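Local coordinates for protein phosphatase (Mycoplasma pneumoniae M129, PDB 1T71) that probably hydrolyses phosphoester bonds, perhaps of 2',3'-cyclic nucleotides, at a two-iron centre of the calcineurin-like metallophosphoesterase type, at residues Val140-Glu143 / Leu144-Arg148; Leu80-Val83 / Ile84-Asp88; Asp190-Ile193 / Thr194-Gly197; Leu93-Asp96 / Thr97-Phe101. All coordinates share one frame; numbering follows the deposited sequence.

In the fold
All four contacts are local, between neighbouring residues of one continuous run of chain; contacts 1, 3 and 4 are at the surface, while contact 2 is partly buried. Contact 1 is apolar packing along helix 137-145, contact 2 the end of helix 80-83, contact 3 the loop of an edge hairpin, and contact 4 a turn in the connection before strand 108-112. Contact 4 meets two others: Val-140 and Leu-144 of contact 1 pack on Leu-93, and Leu-80 of contact 2 lies against the Phe-101 ring. Contact 3 stands apart, across the chain's centre from contact 2. Side-chain oxygens shape the turns of contacts 3 and 4, whereas contacts 1 and 2 rely on backbone bonds and carbon packing.

Contact 1: Val140-Glu143 / Leu144-Arg148; sequences VLKE and LILKR
Leu-141 and Ile-145, one helical turn apart, cross each other at a slant, and CD1 of Leu-141 is pressed to 3.3 Å from CG1 of Ile-145, tighter than carbons normally meet. The Ile-145 branch is aimed there by its first torsion: CG1 lies beside the backbone N (chi1 -63°), which turns it back along the helix, while CG2 takes the position anti to N. Leu-144 reaches the same leucine more loosely, its CD2 standing 4.2 Å from CD2 of Leu-141. The three side chains belong to the inner side of helix 137-145, the crossover helix of the beta-alpha-beta unit formed with strands 117-124 and 152-158. All three rest on His-153 of the second strand; Leu-141 also covers Leu-123, and Leu-144 touches Arg-119 and Thr-121, in the first. On the solvent side Lys-142 uses its aliphatic part: the chain bends at chi2 (-89°), and CD comes 3.6 Å from CD1 of Leu-146, while Phe-172 of helix 162-172 also touches this lysine. Behind these contacts run ordinary helical bonds, among them Ile-145 N to Leu-141 O at 2.9 Å and Leu-146 N to Lys-142 O at 3.0 Å. The chain then leaves the helix through a type I turn, where Arg-148 N bonds Ile-145 O at 2.8 Å and Arg-148 takes a positive phi.

Contact 2: Leu80-Val83 / Ile84-Asp88; sequences LAVV and INKKD
Val-83 O receives the backbone N-H of Lys-86 at 2.9 Å, a fairly straight bond (159° at the hydrogen) that closes a type I beta turn from Val-83 to Lys-86. The N-H comes from above the carbonyl plane, 53° out of it, rather than toward a lone pair. Aliphatic carbon of the same lysine crowds this oxygen as well, since the chi1 of -70° sets CG beside the backbone N, 3.0 Å from Val-83 O. From there the chain bends once at chi2 and then runs out straight. It lies alongside Val-82, the two side chains pointing the same way, with CE of Lys-86 4.1 Å from CG1 of Val-82. Ile-84, the first residue after the helix, sets CG2 on the side of Leu-80, although the model is too crowded there for fine detail. The segment 84-88 carries the chain from the short helix 80-83 to edge strand 89-90. The buried Ile-84 packs on Trp-74, Arg-91 and Leu-104. Helix 53-62 runs close by: its first residue, Leu-53, touches Val-83, Tyr-56 and Glu-57 meet the Lys-86 chain, and Lys-60 forms a salt bridge with Asp-88, whose other oxygen bonds Tyr-56.

Contact 3: Asp190-Ile193 / Thr194-Gly197; sequences DLRI and TPKG
Two torsions of Arg-192 fold its side chain forward along the backbone to Pro-195: chi1 of 74° puts CG between the backbone N and the carbonyl carbon, and the bend at chi3 (-74°) turns the guanidinium group over the following residues. NE is thereby brought 2.9 Å from Ile-193 O, a nearly straight bond that lies close to the guanidinium plane but meets the carbonyl from above its own plane. Held by this bond, the guanidinium offers one face to the proline ring. Pro-195 CD sits over that face near its rim, CG is 3.7 Å from Arg-192 NH2, and the two side chains cross at about a right angle. Thr-194 OG1 takes the backbone N-H of Lys-196 at 3.3 Å, completing an ST turn. The same hydroxyl also bonds Ser-198 N and, as its strongest partner, the carboxylate of Asp-173. Within the turn Gly-197 N bonds Thr-194 O at 2.9 Å, and Gly-197 has a positive phi. The type I beta turn from Thr-194 to Gly-197 makes up most of the loop of a beta hairpin that joins edge strand 192-193 to its antiparallel partner 199-201 in one of the protein's two large mixed sheets.

Contact 4: Leu93-Asp96 / Thr97-Phe101; sequences LNLD and TSFAF
Asp-96 to Phe-99 form a type I beta turn, closed by Phe-99 N bonding Asp-96 O at 2.9 Å from above the carbonyl plane. The aspartate side chain adds an Asx turn: Asp-96 OD1 accepts the backbone N-H of Ser-98 at 2.6 Å, short and nearly straight (166° at the hydrogen), on the anti side of the carboxylate. CG lies anti to the backbone N (chi1 179°), which swings the carboxylate forward over the turn. Ser-98 OG donates to the same OD1 at 2.7 Å, coming from well above the carboxylate plane, 48° out of it. Two donors on one oxygen should restrain the carboxylate's rotation and probably favour its charged form. At the base of the turn Leu-95 and the Phe-99 ring meet at an oblique angle, CD2 of the leucine 4.0 Å from CD1 of the ring, while Leu-95 CD1 reaches the Phe-101 carbonyl O at 3.6 Å. Trp-74 and Phe-132 join this cluster: Phe-99 stacks on Phe-132 and meets Trp-74 edge-to-face, and Phe-101 stacks on Trp-74. Leu-95 lies about 9 Å, side chain to side chain, from the iron ligand Asn-71. At the turn's start a water bridges Asp-96 OD2 (3.4 Å) and Thr-97 N (3.3 Å), donating to the first and accepting from the second, both bonds weak.

Contact 1: Val140-Glu143 / Leu144-Arg148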
loop_
_atom_site.group_PDB
_atom_site.type_symbol
_atom_site.label_atom_id
_atom_site.label_comp_id
_atom_site.label_asym_id
_atom_site.label_seq_id
_atom_site.Cartn_x
_atom_site.Cartn_y
_atom_site.Cartn_z
ATOM N N VAL A 140 0.527 -3.354 -19.276
ATOM C CA VAL A 140 0.329 -1.937 -18.974
ATOM C C VAL A 140 1.593 -1.235 -18.495
ATOM O O VAL A 140 1.942 -0.171 -18.998
ATOM C CB VAL A 140 -0.768 -1.732 -17.899
ATOM C CG1 VAL A 140 -0.782 -0.273 -17.432
ATOM C CG2 VAL A 140 -2.127 -2.104 -18.473
ATOM N N LEU A 141 2.277 -1.823 -17.519
ATOM C CA LEU A 141 3.481 -1.209 -16.980
ATOM C C LEU A 141 4.604 -1.183 -18.009
ATOM O O LEU A 141 5.390 -0.240 -18.045
ATOM C CB LEU A 141 3.927 -1.942 -15.709
ATOM C CG LEU A 141 5.019 -1.291 -14.847
ATOM C CD1 LEU A 141 6.374 -1.643 -15.383
ATOM C CD2 LEU A 141 4.842 0.221 -14.803
ATOM N N LYS A 142 4.665 -2.211 -18.852
ATOM C CA LYS A 142 5.691 -2.296 -19.889
ATOM C C LYS A 142 5.551 -1.098 -20.833
ATOM O O LYS A 142 6.526 -0.388 -21.103
ATOM C CB LYS A 142 5.530 -3.607 -20.659
ATOM C CG LYS A 142 6.809 -4.161 -21.269
ATOM C CD LYS A 142 7.049 -3.639 -22.664
ATOM C CE LYS A 142 8.254 -4.334 -23.308
ATOM N NZ LYS A 142 8.109 -5.817 -23.408
ATOM N N GLU A 143 4.335 -0.875 -21.329
ATOM C CA GLU A 143 4.068 0.248 -22.224
ATOM C C GLU A 143 4.425 1.578 -21.574
ATOM O O GLU A 143 4.989 2.464 -22.219
ATOM C CB GLU A 143 2.594 0.291 -22.625
ATOM C CG GLU A 143 2.234 -0.617 -23.772
ATOM C CD GLU A 143 1.073 -0.065 -24.581
ATOM O OE1 GLU A 143 0.691 -0.705 -25.589
ATOM O OE2 GLU A 143 0.547 1.014 -24.208
ATOM N N LEU A 144 4.078 1.725 -20.299
ATOM C CA LEU A 144 4.377 2.957 -19.583
ATOM C C LEU A 144 5.892 3.140 -19.512
ATOM O O LEU A 144 6.399 4.235 -19.738
ATOM C CB LEU A 144 3.789 2.911 -18.169
ATOM C CG LEU A 144 3.875 4.203 -17.355
ATOM C CD1 LEU A 144 3.022 5.285 -18.017
ATOM C CD2 LEU A 144 3.387 3.949 -15.936
ATOM N N ILE A 145 6.610 2.063 -19.207
ATOM C CA ILE A 145 8.068 2.119 -19.110
ATOM C C ILE A 145 8.688 2.588 -20.421
ATOM O O ILE A 145 9.595 3.425 -20.429
ATOM C CB ILE A 145 8.678 0.737 -18.783
ATOM C CG1 ILE A 145 8.200 0.247 -17.415
ATOM C CG2 ILE A 145 10.207 0.821 -18.826
ATOM C CD1 ILE A 145 8.640 1.097 -16.261
ATOM N N LEU A 146 8.197 2.039 -21.528
ATOM C CA LEU A 146 8.715 2.386 -22.845
ATOM C C LEU A 146 8.489 3.856 -23.187
ATOM O O LEU A 146 9.050 4.369 -24.153
ATOM C CB LEU A 146 8.090 1.479 -23.908
ATOM C CG LEU A 146 8.421 -0.009 -23.728
ATOM C CD1 LEU A 146 7.696 -0.847 -24.772
ATOM C CD2 LEU A 146 9.925 -0.208 -23.834
ATOM N N LYS A 147 7.665 4.530 -22.391
ATOM C CA LYS A 147 7.400 5.950 -22.590
ATOM C C LYS A 147 8.649 6.719 -22.132
ATOM O O LYS A 147 8.864 7.872 -22.506
ATOM C CB LYS A 147 6.163 6.362 -21.787
ATOM C CG LYS A 147 5.914 7.852 -21.708
ATOM C CD LYS A 147 6.759 8.502 -20.627
ATOM C CE LYS A 147 6.417 7.966 -19.248
ATOM N NZ LYS A 147 4.987 8.203 -18.916
ATOM N N ARG A 148 9.467 6.055 -21.318
ATOM C CA ARG A 148 10.730 6.595 -20.813
ATOM C C ARG A 148 10.753 8.020 -20.260
ATOM O O ARG A 148 11.588 8.829 -20.671
ATOM C CB ARG A 148 11.797 6.500 -21.906
ATOM C CG ARG A 148 11.943 5.132 -22.536
ATOM C CD ARG A 148 12.341 4.078 -21.519
ATOM N NE ARG A 148 12.955 2.924 -22.172
ATOM C CZ ARG A 148 14.102 2.975 -22.845
ATOM N NH1 ARG A 148 14.764 4.122 -22.950
ATOM N NH2 ARG A 148 14.584 1.882 -23.420
#

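Contact 2: Leu80-Val83 / Ile84-Asp88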
loop_
_atom_site.group_PDB
_atom_site.type_symbol
_atom_site.label_atom_id
_atom_site.label_comp_id
_atom_site.label_asym_id
_atom_site.label_seq_id
_atom_site.Cartn_x
_atom_site.Cartn_y
_atom_site.Cartn_z
ATOM N N LEU A 80 -15.936 10.085 -3.487
ATOM C CA LEU A 80 -14.950 9.619 -4.456
ATOM C C LEU A 80 -14.594 10.593 -5.571
ATOM O O LEU A 80 -13.425 10.711 -5.920
ATOM C CB LEU A 80 -15.328 8.247 -5.032
ATOM C CG LEU A 80 -16.197 8.109 -6.263
ATOM C CD1 LEU A 80 -16.242 6.647 -6.690
ATOM C CD2 LEU A 80 -17.566 8.632 -5.947
ATOM N N ALA A 81 -15.570 11.312 -6.117
ATOM C CA ALA A 81 -15.263 12.265 -7.185
ATOM C C ALA A 81 -14.180 13.244 -6.720
ATOM O O ALA A 81 -13.284 13.610 -7.482
ATOM C CB ALA A 81 -16.520 13.033 -7.591
ATOM N N VAL A 82 -14.259 13.651 -5.459
ATOM C CA VAL A 82 -13.297 14.593 -4.909
ATOM C C VAL A 82 -12.001 13.954 -4.401
ATOM O O VAL A 82 -10.917 14.480 -4.643
ATOM C CB VAL A 82 -13.936 15.417 -3.767
ATOM C CG1 VAL A 82 -12.875 16.257 -3.064
ATOM C CG2 VAL A 82 -15.028 16.327 -4.342
ATOM N N VAL A 83 -12.100 12.828 -3.707
ATOM C CA VAL A 83 -10.901 12.183 -3.170
ATOM C C VAL A 83 -9.950 11.604 -4.216
ATOM O O VAL A 83 -8.779 11.989 -4.288
ATOM C CB VAL A 83 -11.275 11.065 -2.163
ATOM C CG1 VAL A 83 -10.020 10.335 -1.684
ATOM C CG2 VAL A 83 -12.002 11.672 -0.971
ATOM N N ILE A 84 -10.439 10.683 -5.034
ATOM C CA ILE A 84 -9.564 10.077 -6.022
ATOM C C ILE A 84 -9.111 11.037 -7.132
ATOM O O ILE A 84 -8.242 10.709 -7.940
ATOM C CB ILE A 84 -10.190 8.746 -6.556
ATOM C CG1 ILE A 84 -9.598 8.352 -7.903
ATOM C CG2 ILE A 84 -11.677 8.849 -6.585
ATOM C CD1 ILE A 84 -10.056 6.983 -8.359
ATOM N N ASN A 85 -9.669 12.245 -7.139
ATOM C CA ASN A 85 -9.262 13.256 -8.109
ATOM C C ASN A 85 -8.119 14.083 -7.510
ATOM O O ASN A 85 -7.557 14.948 -8.177
ATOM C CB ASN A 85 -10.435 14.177 -8.461
ATOM C CG ASN A 85 -10.999 13.903 -9.844
ATOM O OD1 ASN A 85 -12.164 14.197 -10.121
ATOM N ND2 ASN A 85 -10.173 13.346 -10.723
ATOM N N LYS A 86 -7.780 13.816 -6.249
ATOM C CA LYS A 86 -6.698 14.543 -5.587
ATOM C C LYS A 86 -5.387 14.330 -6.337
ATOM O O LYS A 86 -5.037 13.207 -6.694
ATOM C CB LYS A 86 -6.551 14.098 -4.128
ATOM C CG LYS A 86 -7.697 14.546 -3.228
ATOM C CD LYS A 86 -7.812 16.075 -3.124
ATOM C CE LYS A 86 -8.878 16.476 -2.109
ATOM N NZ LYS A 86 -9.010 17.943 -1.897
ATOM N N LYS A 87 -4.660 15.421 -6.550
ATOM C CA LYS A 87 -3.398 15.409 -7.287
ATOM C C LYS A 87 -2.278 14.510 -6.756
ATOM O O LYS A 87 -1.428 14.069 -7.524
ATOM C CB LYS A 87 -2.864 16.845 -7.420
ATOM C CG LYS A 87 -3.836 17.930 -6.942
ATOM C CD LYS A 87 -4.013 17.894 -5.416
ATOM C CE LYS A 87 -5.252 18.649 -4.970
ATOM N NZ LYS A 87 -6.474 18.075 -5.581
ATOM N N ASP A 88 -2.265 14.245 -5.452
ATOM C CA ASP A 88 -1.225 13.408 -4.859
ATOM C C ASP A 88 -1.728 12.006 -4.531
ATOM O O ASP A 88 -1.179 11.336 -3.657
ATOM C CB ASP A 88 -0.692 14.067 -3.588
ATOM C CG ASP A 88 -1.800 14.612 -2.710
ATOM O OD1 ASP A 88 -2.940 14.119 -2.823
ATOM O OD2 ASP A 88 -1.536 15.529 -1.903
#

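Contact 3: Asp190-Ile193 / Thr194-Gly197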
loop_
_atom_site.group_PDB
_atom_site.type_symbol
_atom_site.label_atom_id
_atom_site.label_comp_id
_atom_site.label_asym_id
_atom_site.label_seq_id
_atom_site.Cartn_x
_atom_site.Cartn_y
_atom_site.Cartn_z
ATOM N N ASP A 190 10.966 -10.616 2.934
ATOM C CA ASP A 190 11.508 -10.538 1.576
ATOM C C ASP A 190 12.371 -9.331 1.187
ATOM O O ASP A 190 13.126 -9.399 0.223
ATOM C CB ASP A 190 10.310 -10.550 0.613
ATOM C CG ASP A 190 10.290 -11.749 -0.271
ATOM O OD1 ASP A 190 10.723 -12.824 0.180
ATOM O OD2 ASP A 190 9.824 -11.627 -1.417
ATOM N N LEU A 191 12.207 -8.222 1.899
ATOM C CA LEU A 191 12.895 -6.969 1.590
ATOM C C LEU A 191 14.374 -7.042 1.235
ATOM O O LEU A 191 15.166 -7.654 1.951
ATOM C CB LEU A 191 12.728 -5.984 2.751
ATOM C CG LEU A 191 12.433 -4.497 2.481
ATOM C CD1 LEU A 191 13.110 -3.663 3.556
ATOM C CD2 LEU A 191 12.907 -4.061 1.108
ATOM N N ARG A 192 14.738 -6.399 0.129
ATOM C CA ARG A 192 16.133 -6.337 -0.292
ATOM C C ARG A 192 16.338 -5.435 -1.494
ATOM O O ARG A 192 15.385 -5.061 -2.190
ATOM C CB ARG A 192 16.667 -7.729 -0.657
ATOM C CG ARG A 192 16.151 -8.263 -1.995
ATOM C CD ARG A 192 16.905 -9.520 -2.432
ATOM N NE ARG A 192 18.250 -9.208 -2.914
ATOM C CZ ARG A 192 19.140 -10.118 -3.302
ATOM N NH1 ARG A 192 18.844 -11.416 -3.267
ATOM N NH2 ARG A 192 20.333 -9.730 -3.737
ATOM N N ILE A 193 17.602 -5.082 -1.713
ATOM C CA ILE A 193 18.006 -4.305 -2.869
ATOM C C ILE A 193 18.257 -5.492 -3.798
ATOM O O ILE A 193 18.925 -6.447 -3.396
ATOM C CB ILE A 193 19.337 -3.553 -2.614
ATOM C CG1 ILE A 193 19.123 -2.460 -1.565
ATOM C CG2 ILE A 193 19.871 -2.972 -3.924
ATOM C CD1 ILE A 193 20.364 -1.627 -1.262
ATOM N N THR A 194 17.706 -5.465 -5.007
ATOM C CA THR A 194 17.878 -6.586 -5.932
ATOM C C THR A 194 19.249 -6.565 -6.603
ATOM O O THR A 194 19.959 -5.561 -6.546
ATOM C CB THR A 194 16.810 -6.569 -7.048
ATOM O OG1 THR A 194 17.063 -5.467 -7.926
ATOM C CG2 THR A 194 15.395 -6.419 -6.453
ATOM N N PRO A 195 19.638 -7.680 -7.248
ATOM C CA PRO A 195 20.932 -7.769 -7.933
ATOM C C PRO A 195 21.021 -6.754 -9.069
ATOM O O PRO A 195 22.107 -6.525 -9.613
ATOM C CB PRO A 195 20.951 -9.204 -8.463
ATOM C CG PRO A 195 20.113 -9.945 -7.469
ATOM C CD PRO A 195 18.961 -8.989 -7.241
ATOM N N LYS A 196 19.874 -6.170 -9.433
ATOM C CA LYS A 196 19.803 -5.171 -10.504
ATOM C C LYS A 196 19.712 -3.742 -9.968
ATOM O O LYS A 196 19.604 -2.796 -10.741
ATOM C CB LYS A 196 18.600 -5.420 -11.413
ATOM C CG LYS A 196 18.895 -6.179 -12.699
ATOM C CD LYS A 196 18.776 -7.670 -12.529
ATOM C CE LYS A 196 18.786 -8.368 -13.890
ATOM N NZ LYS A 196 17.698 -7.879 -14.781
ATOM N N GLY A 197 19.718 -3.581 -8.650
ATOM C CA GLY A 197 19.674 -2.240 -8.103
ATOM C C GLY A 197 18.323 -1.657 -7.749
ATOM O O GLY A 197 18.222 -0.451 -7.527
#

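Contact 4: Leu93-Asp96 / Thr97-Phe101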
loop_
_atom_site.group_PDB
_atom_site.type_symbol
_atom_site.label_atom_id
_atom_site.label_comp_id
_atom_site.label_asym_id
_atom_site.label_seq_id
_atom_site.Cartn_x
_atom_site.Cartn_y
_atom_site.Cartn_z
ATOM N N LEU A 93 -3.857 1.823 -12.300
ATOM C CA LEU A 93 -3.799 2.242 -13.708
ATOM C C LEU A 93 -4.454 1.208 -14.612
ATOM O O LEU A 93 -5.060 1.523 -15.635
ATOM C CB LEU A 93 -2.329 2.412 -14.124
ATOM C CG LEU A 93 -2.001 2.767 -15.578
ATOM C CD1 LEU A 93 -2.579 4.134 -15.931
ATOM C CD2 LEU A 93 -0.488 2.784 -15.755
ATOM N N ASN A 94 -4.288 -0.032 -14.181
ATOM C CA ASN A 94 -4.737 -1.278 -14.794
ATOM C C ASN A 94 -6.251 -1.460 -15.058
ATOM O O ASN A 94 -6.734 -2.597 -15.072
ATOM C CB ASN A 94 -4.243 -2.385 -13.852
ATOM C CG ASN A 94 -3.904 -3.636 -14.563
ATOM O OD1 ASN A 94 -3.343 -3.595 -15.662
ATOM N ND2 ASN A 94 -4.215 -4.776 -13.947
ATOM N N LEU A 95 -6.990 -0.376 -15.291
ATOM C CA LEU A 95 -8.448 -0.469 -15.474
ATOM C C LEU A 95 -9.015 -0.584 -16.896
ATOM O O LEU A 95 -8.647 0.170 -17.794
ATOM C CB LEU A 95 -9.116 0.716 -14.764
ATOM C CG LEU A 95 -8.727 0.921 -13.291
ATOM C CD1 LEU A 95 -9.399 2.178 -12.749
ATOM C CD2 LEU A 95 -9.125 -0.288 -12.467
ATOM N N ASP A 96 -9.933 -1.530 -17.084
ATOM C CA ASP A 96 -10.570 -1.751 -18.381
ATOM C C ASP A 96 -11.664 -0.704 -18.596
ATOM O O ASP A 96 -12.371 -0.336 -17.656
ATOM C CB ASP A 96 -11.167 -3.161 -18.439
ATOM C CG ASP A 96 -11.871 -3.449 -19.757
ATOM O OD1 ASP A 96 -12.983 -2.924 -19.972
ATOM O OD2 ASP A 96 -11.308 -4.196 -20.586
ATOM N N THR A 97 -11.808 -0.233 -19.831
ATOM C CA THR A 97 -12.800 0.791 -20.138
ATOM C C THR A 97 -14.248 0.433 -19.806
ATOM O O THR A 97 -15.079 1.323 -19.645
ATOM C CB THR A 97 -12.715 1.224 -21.616
ATOM O OG1 THR A 97 -12.711 0.068 -22.464
ATOM C CG2 THR A 97 -11.450 2.037 -21.853
ATOM N N SER A 98 -14.553 -0.855 -19.688
ATOM C CA SER A 98 -15.913 -1.273 -19.359
ATOM C C SER A 98 -16.263 -0.885 -17.923
ATOM O O SER A 98 -17.436 -0.798 -17.552
ATOM C CB SER A 98 -16.061 -2.785 -19.514
ATOM O OG SER A 98 -15.238 -3.469 -18.584
ATOM N N PHE A 99 -15.234 -0.656 -17.116
ATOM C CA PHE A 99 -15.420 -0.289 -15.721
ATOM C C PHE A 99 -15.651 1.211 -15.562
ATOM O O PHE A 99 -14.889 2.022 -16.087
ATOM C CB PHE A 99 -14.181 -0.711 -14.915
ATOM C CG PHE A 99 -14.218 -0.305 -13.464
ATOM C CD1 PHE A 99 -13.111 0.296 -12.872
ATOM C CD2 PHE A 99 -15.343 -0.547 -12.683
ATOM C CE1 PHE A 99 -13.119 0.653 -11.520
ATOM C CE2 PHE A 99 -15.364 -0.196 -11.329
ATOM C CZ PHE A 99 -14.249 0.405 -10.747
ATOM N N ALA A 100 -16.715 1.587 -14.857
ATOM C CA ALA A 100 -16.968 3.004 -14.610
ATOM C C ALA A 100 -15.769 3.358 -13.737
ATOM O O ALA A 100 -15.267 2.497 -13.025
ATOM C CB ALA A 100 -18.262 3.182 -13.827
ATOM N N PHE A 101 -15.295 4.595 -13.783
ATOM C CA PHE A 101 -14.126 4.989 -12.979
ATOM C C PHE A 101 -12.801 4.609 -13.647
ATOM O O PHE A 101 -11.726 4.874 -13.095
ATOM C CB PHE A 101 -14.139 4.351 -11.576
ATOM C CG PHE A 101 -15.419 4.558 -10.810
ATOM C CD1 PHE A 101 -16.058 5.793 -10.803
ATOM C CD2 PHE A 101 -15.985 3.507 -10.092
ATOM C CE1 PHE A 101 -17.247 5.976 -10.095
ATOM C CE2 PHE A 101 -17.170 3.682 -9.381
ATOM C CZ PHE A 101 -17.803 4.915 -9.383
HETATM O O HOH W 1 -9.664 -1.587 -21.974
#